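Local coordinates for probable TonB-dependent siderophore receptor PiuA (Acinetobacter baumannii, PDB 5FP1), which probably carries out the first step of iron uptake, binding iron-chelating siderophores, possibly ferric enterobactin, for import across the outer membrane, at residues A[21-25]-A[574-578]; A[57-63]-A[108-112]; A[314-318]-A[389-394]; A[229-235]-A[255-260]. One frame throughout, in Å; residues are numbered along the deposited sequence.

Contact 1 of 4, residues A[21-25]-A[574-578]; sequences ESLKV and LNGEI
Ser22 and Lys24 of the N-terminal segment lie against Asn575, Gly576 and Glu577, where the chain turns a corner at Gly576. From its CB outward, Lys24 first meets backbone: CB sits 3.7 Å from Asn575 O and 3.8 Å from Gly576 CA. With CG anti to the backbone N (chi1 167°), the chain runs on past the same carbonyl, CG and CD staying near Asn575 O, the latter at 4.0 Å. Beyond CD the chain leaves 574-578; the last torsion bends it, and NZ is taken up by a salt bridge to Asp26 and a hydrogen bond to Asn534 O. Gly576, at backbone angles closed to most other residues, gives Lys24 CB room to come this near. In the 22-stranded barrel of TonB-dependent receptors this corner is a short periplasmic turn, and the N-terminal segment leading into the plug rests on it. Glu577 reaches back from the turn, bent at chi2 (80°), to receive the Ser22 hydroxyl: OG donates to OE2 at a short 2.5 Å, on the syn lone pair. The same OG accepts from Lys24 N at 3.0 Å, closing an ST turn, and from a water that also donates to Glu577 OE1. Three bonds thus fix the hydroxyl, while water and OG together hold both carboxylate oxygens. On the other flank, Leu23 O lies 3.5 Å from Asn575 CB; Asn575 OD1 is hydrogen-bonded to Ser585 OG, and the Leu23 side chain packs on Asn583, Ser585 and Leu51.

Contact 2 of 4, residues A[57-63]-A[108-112]; sequences VTTLADA and NREMF
Arg109 O takes two donors at the start of helix 60-63: Leu60 N at 2.9 Å, with the N-H nearly straight (163°), and a water that accepts from Ala61 N. Thr59 CA adds a CA-H...O contact. Both segments belong to the plug domain that fills the receptor's barrel, and they meet in a single beta bridge, Thr59 with Glu110, just before helix 60-63. The second bond of the bridge runs from Met111 N to Thr58 O (3.0 Å). Thr59 is the N-cap: its OG1, set between the backbone N and carbonyl carbon (chi1 66°), accepts from Asp62 N at 3.1 Å. Glu110 curls back over its own segment, bent at chi2, and OE1 takes Phe112 N at 2.9 Å. This brings the carboxylate close to Thr58 O, OE1 at 3.2 Å, where two acceptors face each other; the cost is probably offset by Arg200 and Arg163 of the barrel, both salt-bridged to OE2, so that this carboxylate ties plug to barrel wall. Leu60 and Arg109 lie side by side and point the same way, the aliphatic part of the arginine serving as the hydrophobic partner, while its guanidinium goes on to Asp83 and Asn103 O. Met111, folded at both chi2 and chi3, brings its CG to 3.5 Å from Thr59 C and its SD near Leu60 N, ending with CE 4.2 Å from Ala63 CB.

Contact 3 of 4, residues A[314-318]-A[389-394]; sequences GLVWH and NWCTSL
Trp317 and Trp390 lie side by side, pointing the same way, their planes turned 36° apart in an oblique pairing with NE1 of Trp317 3.7 Å from CE3 of Trp390. Trp317 belongs to, and Trp390 directly precedes, a short antiparallel pairing in which strand 391-393, from an extracellular loop, adds to the outer end of barrel strand 315-341. Cys391 shares the Trp317 side of this sheet; its SG meets the indole at the edge, 3.9 Å from Trp317 CD1, and closes a disulfide with Cys383. On the opposite side Val316 crosses Leu394 at about a right angle, CG2 to CD1 3.7 Å. His318 likewise crosses Thr392: its CE1 touches Thr392 CG2 at 3.6 Å, while Asn389 O lies in the ring plane at the edge, 3.4 Å from CD2. A water joins His318 NE2 to that same carbonyl. The pairing is sewn by Val316 and Thr392, which exchange two backbone bonds, by Leu394 N to Gly314 O, and by His318 N to Trp390 O at 2.9 Å, this last nearly straight (176°). Each indole N-H is used outside the contact, that of Trp317 on Phe379 O and that of Trp390 on Asp404. Backbone bonds, a disulfide and two outward-bonded indoles thus tie this loop to the strand end by several independent links.

Contact 4 of 4, residues A[229-235]-A[255-260]; sequences KPDSGIP and TYYGWK
Two largely irregular segments run in roughly opposed directions, their end-to-end lines 138° apart, with Ser232 nearest Gly258 at 5.2 Å between CA atoms. Tyr256 spans the gap: with CG anti to the backbone N (chi1 -179°), its hydroxyl donates to Pro230 O at 2.8 Å. That oxygen and Asp231 OD1 both lie at the ring edge, in its plane, and the carboxylate is only 19° from parallel to the ring. Gly258 N sits 3.5 Å above the centre of one Tyr256 ring face; as a glycine, this residue carries no CB to crowd Tyr256 OH. Tyr257 turns its edge to Gly233 O, 3.3 Å from CD2, while Ile234 CD1 and Pro235 CD approach CE2 obliquely, the proline carbon at 3.8 Å. A water links the backbones by donating to Gly233 O and Thr255 O and accepting from Tyr257 N. At the far end Lys229 NZ donates to Lys260 O at 2.8 Å, nearly along the carbonyl axis, and also reaches Asp263 O; Lys260 NZ instead pairs with Glu197. Asp231 has a salt bridge to Lys189, and Ser232 OG bonds Thr302 O. Both segments belong to the long loop joining barrel strands 215-226 and 264-279, folded back on itself here; long extracellular loops between barrel strands are a feature of TonB-dependent receptors.

The four contacts run from one end of the barrel to the other. Contact 1 lies at the periplasmic end and contact 3 among the extracellular loops, their centres about 49 Å apart on opposite sides of the chain's centre. Contact 2, inside the plug, lies between, with its centre about 21 Å from those of contacts 1 and 4; its nearest atoms come within about 7 Å of contact 4 without touching. Contacts 3 and 4 meet directly: Tyr257 OH and Leu394 O are 2.6 Å apart, a probable hydrogen bond, and Trp259 packs its ring on His318, CE3 to CD2 3.6 Å. The loop of contact 4 thus touches both the loop segment and the barrel strand of contact 3.

Contact 1 of 4, residues A[21-25]-A[574-578]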
# COMPACT_ATOMS: atom_id res chain seq x y z
N GLU A 21 12.69 19.62 7.50
CA GLU A 21 13.15 19.74 6.14
C GLU A 21 14.13 18.64 5.77
O GLU A 21 14.55 18.57 4.63
CB GLU A 21 13.76 21.13 5.90
CG GLU A 21 12.70 22.22 5.86
CD GLU A 21 13.26 23.62 6.03
OE1 GLU A 21 14.32 23.76 6.69
OE2 GLU A 21 12.64 24.57 5.53
N SER A 22 14.47 17.76 6.70
CA SER A 22 15.41 16.71 6.39
C SER A 22 14.76 15.49 5.69
O SER A 22 13.68 15.06 6.05
CB SER A 22 16.14 16.23 7.63
OG SER A 22 17.15 15.29 7.26
N LEU A 23 15.48 14.93 4.73
CA LEU A 23 15.12 13.65 4.13
C LEU A 23 15.45 12.46 5.06
O LEU A 23 15.01 11.34 4.82
CB LEU A 23 15.83 13.49 2.79
CG LEU A 23 15.40 14.46 1.67
CD1 LEU A 23 16.26 14.23 0.45
CD2 LEU A 23 13.93 14.29 1.31
N LYS A 24 16.21 12.72 6.11
CA LYS A 24 16.58 11.70 7.09
C LYS A 24 15.63 11.80 8.26
O LYS A 24 15.45 12.89 8.83
CB LYS A 24 18.03 11.96 7.53
CG LYS A 24 18.56 11.24 8.76
CD LYS A 24 20.00 11.72 9.01
CE LYS A 24 20.67 11.06 10.19
NZ LYS A 24 20.32 11.81 11.43
N VAL A 25 14.98 10.70 8.60
CA VAL A 25 14.10 10.69 9.75
C VAL A 25 14.70 9.82 10.84
O VAL A 25 15.00 8.65 10.59
CB VAL A 25 12.71 10.16 9.33
CG1 VAL A 25 11.76 10.09 10.51
CG2 VAL A 25 12.15 11.03 8.21
N LEU A 574 20.19 5.34 1.93
CA LEU A 574 21.00 6.52 2.28
C LEU A 574 20.13 7.74 2.23
O LEU A 574 19.55 8.04 1.19
CB LEU A 574 22.20 6.68 1.31
CG LEU A 574 23.07 7.93 1.55
CD1 LEU A 574 23.83 7.84 2.86
CD2 LEU A 574 24.05 8.14 0.40
N ASN A 575 19.99 8.44 3.36
CA ASN A 575 19.18 9.64 3.44
C ASN A 575 19.86 10.78 4.21
O ASN A 575 20.50 10.54 5.24
CB ASN A 575 17.85 9.35 4.14
CG ASN A 575 16.95 8.42 3.33
OD1 ASN A 575 16.14 8.87 2.51
ND2 ASN A 575 17.14 7.11 3.50
N GLY A 576 19.68 12.01 3.74
CA GLY A 576 19.99 13.21 4.53
C GLY A 576 20.67 14.30 3.72
O GLY A 576 20.49 14.39 2.49
N GLU A 577 21.45 15.12 4.40
CA GLU A 577 22.16 16.24 3.79
C GLU A 577 23.64 15.93 3.62
O GLU A 577 24.36 15.71 4.60
CB GLU A 577 22.00 17.50 4.64
CG GLU A 577 20.56 17.86 4.92
CD GLU A 577 19.96 17.04 6.04
OE1 GLU A 577 20.62 16.90 7.10
OE2 GLU A 577 18.83 16.54 5.87
N ILE A 578 24.09 15.86 2.37
CA ILE A 578 25.48 15.64 2.05
C ILE A 578 26.29 16.93 2.31
O ILE A 578 27.39 16.86 2.83
CB ILE A 578 25.66 15.22 0.59
CG1 ILE A 578 24.82 13.97 0.28
CG2 ILE A 578 27.12 14.92 0.29
CD1 ILE A 578 24.63 13.74 -1.20
O HOH W 1 19.50 15.87 9.40

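Contact 2 of 4, residues A[57-63]-A[108-112]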
# COMPACT_ATOMS: atom_id res chain seq x y z
N VAL A 57 3.98 14.02 -4.77
CA VAL A 57 3.16 12.80 -4.90
C VAL A 57 1.82 13.01 -4.25
O VAL A 57 1.73 13.55 -3.13
CB VAL A 57 3.85 11.54 -4.37
CG1 VAL A 57 4.97 11.12 -5.30
CG2 VAL A 57 4.34 11.73 -2.95
N THR A 58 0.77 12.62 -4.94
CA THR A 58 -0.57 12.87 -4.46
C THR A 58 -1.29 11.63 -3.95
O THR A 58 -2.31 11.74 -3.26
CB THR A 58 -1.43 13.53 -5.53
OG1 THR A 58 -1.68 12.59 -6.58
CG2 THR A 58 -0.74 14.81 -6.10
N THR A 59 -0.77 10.46 -4.28
CA THR A 59 -1.36 9.20 -3.81
C THR A 59 -0.27 8.34 -3.17
O THR A 59 0.92 8.44 -3.51
CB THR A 59 -1.97 8.41 -4.97
OG1 THR A 59 -0.94 8.00 -5.87
CG2 THR A 59 -3.01 9.24 -5.75
N LEU A 60 -0.67 7.48 -2.25
CA LEU A 60 0.25 6.50 -1.70
C LEU A 60 0.93 5.67 -2.79
O LEU A 60 2.13 5.42 -2.72
CB LEU A 60 -0.48 5.56 -0.73
CG LEU A 60 0.37 4.40 -0.18
CD1 LEU A 60 1.49 4.97 0.69
CD2 LEU A 60 -0.46 3.40 0.62
N ALA A 61 0.16 5.24 -3.79
CA ALA A 61 0.69 4.39 -4.83
C ALA A 61 1.89 5.10 -5.50
O ALA A 61 2.96 4.51 -5.69
CB ALA A 61 -0.38 4.08 -5.85
N ASP A 62 1.71 6.38 -5.83
CA ASP A 62 2.79 7.16 -6.43
C ASP A 62 3.97 7.30 -5.45
O ASP A 62 5.12 7.13 -5.83
CB ASP A 62 2.30 8.54 -6.88
CG ASP A 62 1.41 8.45 -8.11
OD1 ASP A 62 1.46 7.45 -8.83
OD2 ASP A 62 0.64 9.37 -8.35
N ALA A 63 3.66 7.59 -4.18
CA ALA A 63 4.68 7.76 -3.18
C ALA A 63 5.59 6.56 -3.04
O ALA A 63 6.79 6.70 -2.78
CB ALA A 63 4.06 8.10 -1.84
N ASN A 108 -7.82 3.75 -2.80
CA ASN A 108 -6.68 4.44 -3.43
C ASN A 108 -6.32 5.61 -2.50
O ASN A 108 -6.97 6.66 -2.55
CB ASN A 108 -7.09 4.93 -4.81
CG ASN A 108 -7.57 3.80 -5.72
OD1 ASN A 108 -7.01 2.73 -5.73
ND2 ASN A 108 -8.60 4.05 -6.49
N ARG A 109 -5.37 5.40 -1.60
CA ARG A 109 -5.16 6.35 -0.51
C ARG A 109 -4.48 7.63 -1.02
O ARG A 109 -3.59 7.57 -1.88
CB ARG A 109 -4.34 5.71 0.59
CG ARG A 109 -5.11 4.59 1.29
CD ARG A 109 -4.20 3.67 2.08
NE ARG A 109 -4.95 2.58 2.71
CZ ARG A 109 -5.44 1.52 2.08
NH1 ARG A 109 -5.22 1.36 0.78
NH2 ARG A 109 -6.13 0.62 2.77
N GLU A 110 -4.93 8.76 -0.47
CA GLU A 110 -4.39 10.09 -0.78
C GLU A 110 -3.27 10.51 0.15
O GLU A 110 -3.16 10.00 1.28
CB GLU A 110 -5.49 11.16 -0.66
CG GLU A 110 -5.91 11.80 -1.98
CD GLU A 110 -5.05 13.00 -2.40
OE1 GLU A 110 -4.31 13.52 -1.55
OE2 GLU A 110 -5.13 13.42 -3.59
N MET A 111 -2.51 11.49 -0.29
CA MET A 111 -1.42 12.02 0.54
C MET A 111 -1.75 13.35 1.23
O MET A 111 -0.92 13.83 2.00
CB MET A 111 -0.16 12.20 -0.31
CG MET A 111 0.42 10.89 -0.86
SD MET A 111 0.94 9.75 0.44
CE MET A 111 2.38 10.64 1.01
N PHE A 112 -2.92 13.94 1.00
CA PHE A 112 -3.14 15.34 1.45
C PHE A 112 -3.08 15.50 2.95
O PHE A 112 -2.64 16.54 3.43
CB PHE A 112 -4.42 15.97 0.90
CG PHE A 112 -5.67 15.67 1.69
CD1 PHE A 112 -6.37 14.49 1.47
CD2 PHE A 112 -6.18 16.59 2.60
CE1 PHE A 112 -7.53 14.21 2.16
CE2 PHE A 112 -7.36 16.33 3.28
CZ PHE A 112 -8.03 15.14 3.07
O HOH W 2 -2.89 5.39 -3.66

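Contact 3 of 4, residues A[314-318]-A[389-394]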
# COMPACT_ATOMS: atom_id res chain seq x y z
N GLY A 314 -6.90 -8.44 -33.69
CA GLY A 314 -6.89 -6.99 -33.64
C GLY A 314 -8.05 -6.37 -32.87
O GLY A 314 -8.37 -5.19 -33.07
N LEU A 315 -8.65 -7.14 -31.98
CA LEU A 315 -9.79 -6.69 -31.19
C LEU A 315 -9.56 -6.93 -29.67
O LEU A 315 -8.74 -7.75 -29.27
CB LEU A 315 -11.07 -7.39 -31.66
CG LEU A 315 -11.52 -7.06 -33.11
CD1 LEU A 315 -12.64 -8.00 -33.52
CD2 LEU A 315 -11.92 -5.61 -33.23
N VAL A 316 -10.29 -6.18 -28.85
CA VAL A 316 -10.25 -6.31 -27.39
C VAL A 316 -11.66 -6.30 -26.85
O VAL A 316 -12.40 -5.33 -27.04
CB VAL A 316 -9.47 -5.14 -26.75
CG1 VAL A 316 -9.56 -5.16 -25.21
CG2 VAL A 316 -8.04 -5.17 -27.18
N TRP A 317 -12.00 -7.38 -26.14
CA TRP A 317 -13.29 -7.53 -25.48
C TRP A 317 -13.27 -6.82 -24.12
O TRP A 317 -12.34 -7.00 -23.35
CB TRP A 317 -13.57 -9.01 -25.23
CG TRP A 317 -14.83 -9.30 -24.48
CD1 TRP A 317 -16.08 -8.88 -24.79
CD2 TRP A 317 -14.97 -10.12 -23.31
NE1 TRP A 317 -16.99 -9.35 -23.88
CE2 TRP A 317 -16.33 -10.12 -22.96
CE3 TRP A 317 -14.08 -10.87 -22.55
CZ2 TRP A 317 -16.83 -10.85 -21.88
CZ3 TRP A 317 -14.58 -11.59 -21.46
CH2 TRP A 317 -15.94 -11.57 -21.14
N HIS A 318 -14.29 -6.00 -23.86
CA HIS A 318 -14.36 -5.24 -22.61
C HIS A 318 -14.91 -6.10 -21.45
O HIS A 318 -16.01 -5.85 -20.98
CB HIS A 318 -15.31 -4.04 -22.72
CG HIS A 318 -14.92 -2.99 -23.71
ND1 HIS A 318 -13.78 -2.21 -23.58
CD2 HIS A 318 -15.57 -2.52 -24.80
CE1 HIS A 318 -13.74 -1.33 -24.57
NE2 HIS A 318 -14.81 -1.50 -25.32
N ASN A 389 -21.26 -2.72 -28.85
CA ASN A 389 -19.97 -2.13 -28.51
C ASN A 389 -19.14 -2.88 -27.45
O ASN A 389 -18.27 -2.26 -26.82
CB ASN A 389 -20.15 -0.67 -28.08
CG ASN A 389 -21.01 0.13 -29.05
OD1 ASN A 389 -20.78 0.07 -30.23
ND2 ASN A 389 -21.98 0.90 -28.54
N TRP A 390 -19.35 -4.19 -27.35
CA TRP A 390 -18.68 -5.03 -26.37
C TRP A 390 -17.21 -5.28 -26.63
O TRP A 390 -16.51 -5.72 -25.73
CB TRP A 390 -19.44 -6.37 -26.12
CG TRP A 390 -20.46 -6.18 -25.08
CD1 TRP A 390 -21.76 -5.77 -25.27
CD2 TRP A 390 -20.25 -6.21 -23.67
NE1 TRP A 390 -22.38 -5.60 -24.07
CE2 TRP A 390 -21.47 -5.85 -23.07
CE3 TRP A 390 -19.16 -6.53 -22.86
CZ2 TRP A 390 -21.63 -5.80 -21.70
CZ3 TRP A 390 -19.32 -6.49 -21.49
CH2 TRP A 390 -20.54 -6.12 -20.92
N CYS A 391 -16.76 -5.08 -27.88
CA CYS A 391 -15.36 -5.13 -28.21
C CYS A 391 -14.94 -3.85 -28.89
O CYS A 391 -15.76 -3.18 -29.54
CB CYS A 391 -15.04 -6.29 -29.16
SG CYS A 391 -15.51 -7.90 -28.52
N THR A 392 -13.67 -3.51 -28.76
CA THR A 392 -13.13 -2.33 -29.41
C THR A 392 -11.88 -2.71 -30.21
O THR A 392 -11.43 -3.87 -30.19
CB THR A 392 -12.84 -1.22 -28.37
OG1 THR A 392 -12.62 0.02 -29.04
CG2 THR A 392 -11.63 -1.54 -27.52
N SER A 393 -11.31 -1.74 -30.92
CA SER A 393 -10.13 -2.01 -31.73
C SER A 393 -8.88 -2.12 -30.85
O SER A 393 -8.69 -1.33 -29.93
CB SER A 393 -9.94 -0.90 -32.79
OG SER A 393 -8.93 -1.29 -33.70
N LEU A 394 -8.05 -3.11 -31.09
CA LEU A 394 -6.76 -3.20 -30.40
C LEU A 394 -5.94 -1.94 -30.69
O LEU A 394 -5.36 -1.32 -29.80
CB LEU A 394 -5.98 -4.42 -30.86
CG LEU A 394 -4.60 -4.54 -30.23
CD1 LEU A 394 -4.73 -4.99 -28.77
CD2 LEU A 394 -3.77 -5.51 -31.05
O HOH W 3 -6.78 -3.29 -34.39
O HOH W 4 -16.76 -0.18 -26.88

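Contact 4 of 4, residues A[229-235]-A[255-260]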
# COMPACT_ATOMS: atom_id res chain seq x y z
N LYS A 229 -13.16 7.70 -13.59
CA LYS A 229 -13.30 6.76 -14.70
C LYS A 229 -12.04 5.86 -14.57
O LYS A 229 -10.95 6.33 -14.78
CB LYS A 229 -13.34 7.48 -16.05
CG LYS A 229 -14.59 8.33 -16.29
CD LYS A 229 -15.82 7.44 -16.19
CE LYS A 229 -17.14 8.11 -16.57
NZ LYS A 229 -18.22 7.08 -16.48
N PRO A 230 -12.20 4.59 -14.18
CA PRO A 230 -11.05 3.80 -13.73
C PRO A 230 -10.19 3.29 -14.88
O PRO A 230 -10.66 3.06 -16.00
CB PRO A 230 -11.70 2.62 -12.99
CG PRO A 230 -13.03 2.45 -13.67
CD PRO A 230 -13.47 3.86 -13.99
N ASP A 231 -8.92 3.09 -14.59
CA ASP A 231 -8.00 2.57 -15.57
C ASP A 231 -8.31 1.14 -15.94
O ASP A 231 -8.99 0.40 -15.20
CB ASP A 231 -6.56 2.68 -15.05
CG ASP A 231 -5.53 2.74 -16.19
OD1 ASP A 231 -5.92 2.72 -17.39
OD2 ASP A 231 -4.34 2.80 -15.87
N SER A 232 -7.83 0.79 -17.12
CA SER A 232 -7.84 -0.56 -17.62
C SER A 232 -6.37 -1.00 -17.61
O SER A 232 -5.60 -0.65 -16.70
CB SER A 232 -8.43 -0.60 -19.04
OG SER A 232 -8.55 -1.92 -19.55
N GLY A 233 -5.96 -1.75 -18.60
CA GLY A 233 -4.58 -2.17 -18.70
C GLY A 233 -4.25 -2.55 -20.13
O GLY A 233 -5.05 -2.30 -21.03
N ILE A 234 -3.08 -3.17 -20.31
CA ILE A 234 -2.62 -3.63 -21.62
C ILE A 234 -2.52 -5.16 -21.57
O ILE A 234 -1.91 -5.73 -20.64
CB ILE A 234 -1.27 -3.00 -22.01
CG1 ILE A 234 -1.34 -1.48 -21.94
CG2 ILE A 234 -0.82 -3.48 -23.39
CD1 ILE A 234 -2.38 -0.84 -22.86
N PRO A 235 -3.19 -5.83 -22.52
CA PRO A 235 -3.26 -7.30 -22.45
C PRO A 235 -1.91 -7.95 -22.76
O PRO A 235 -1.18 -7.44 -23.61
CB PRO A 235 -4.26 -7.65 -23.55
CG PRO A 235 -4.13 -6.53 -24.55
CD PRO A 235 -3.80 -5.31 -23.75
N THR A 255 -2.70 3.83 -24.74
CA THR A 255 -3.96 3.27 -25.25
C THR A 255 -4.86 2.83 -24.09
O THR A 255 -4.40 2.18 -23.14
CB THR A 255 -3.69 2.10 -26.21
OG1 THR A 255 -2.92 2.56 -27.34
CG2 THR A 255 -4.98 1.48 -26.69
N TYR A 256 -6.13 3.20 -24.16
CA TYR A 256 -7.11 2.88 -23.11
C TYR A 256 -8.18 1.94 -23.61
O TYR A 256 -8.90 2.28 -24.55
CB TYR A 256 -7.76 4.16 -22.61
CG TYR A 256 -8.79 4.00 -21.51
CD1 TYR A 256 -8.43 3.62 -20.22
CD2 TYR A 256 -10.14 4.29 -21.75
CE1 TYR A 256 -9.37 3.52 -19.21
CE2 TYR A 256 -11.08 4.20 -20.76
CZ TYR A 256 -10.70 3.82 -19.48
OH TYR A 256 -11.68 3.73 -18.50
N TYR A 257 -8.30 0.78 -22.96
CA TYR A 257 -9.29 -0.22 -23.32
C TYR A 257 -10.51 -0.26 -22.44
O TYR A 257 -11.37 -1.14 -22.60
CB TYR A 257 -8.63 -1.61 -23.36
CG TYR A 257 -7.59 -1.73 -24.41
CD1 TYR A 257 -7.90 -1.52 -25.75
CD2 TYR A 257 -6.25 -1.99 -24.08
CE1 TYR A 257 -6.93 -1.61 -26.73
CE2 TYR A 257 -5.28 -2.10 -25.06
CZ TYR A 257 -5.62 -1.89 -26.38
OH TYR A 257 -4.65 -1.96 -27.35
N GLY A 258 -10.64 0.70 -21.53
CA GLY A 258 -11.83 0.82 -20.74
C GLY A 258 -13.01 1.37 -21.56
O GLY A 258 -12.85 1.79 -22.70
N TRP A 259 -14.18 1.34 -20.95
CA TRP A 259 -15.43 1.68 -21.61
C TRP A 259 -16.05 2.81 -20.80
O TRP A 259 -16.74 2.57 -19.80
CB TRP A 259 -16.29 0.44 -21.66
CG TRP A 259 -17.51 0.50 -22.51
CD1 TRP A 259 -18.06 1.59 -23.13
CD2 TRP A 259 -18.33 -0.61 -22.82
NE1 TRP A 259 -19.18 1.21 -23.84
CE2 TRP A 259 -19.37 -0.13 -23.66
CE3 TRP A 259 -18.28 -1.97 -22.52
CZ2 TRP A 259 -20.36 -0.97 -24.18
CZ3 TRP A 259 -19.26 -2.81 -23.03
CH2 TRP A 259 -20.30 -2.30 -23.85
N LYS A 260 -15.80 4.04 -21.21
CA LYS A 260 -16.07 5.17 -20.35
C LYS A 260 -17.53 5.39 -20.03
O LYS A 260 -17.85 5.86 -18.93
CB LYS A 260 -15.41 6.45 -20.86
CG LYS A 260 -13.90 6.33 -20.78
CD LYS A 260 -13.21 7.60 -21.23
CE LYS A 260 -13.24 8.65 -20.16
NZ LYS A 260 -12.19 9.63 -20.47
O HOH W 5 -5.89 0.33 -21.36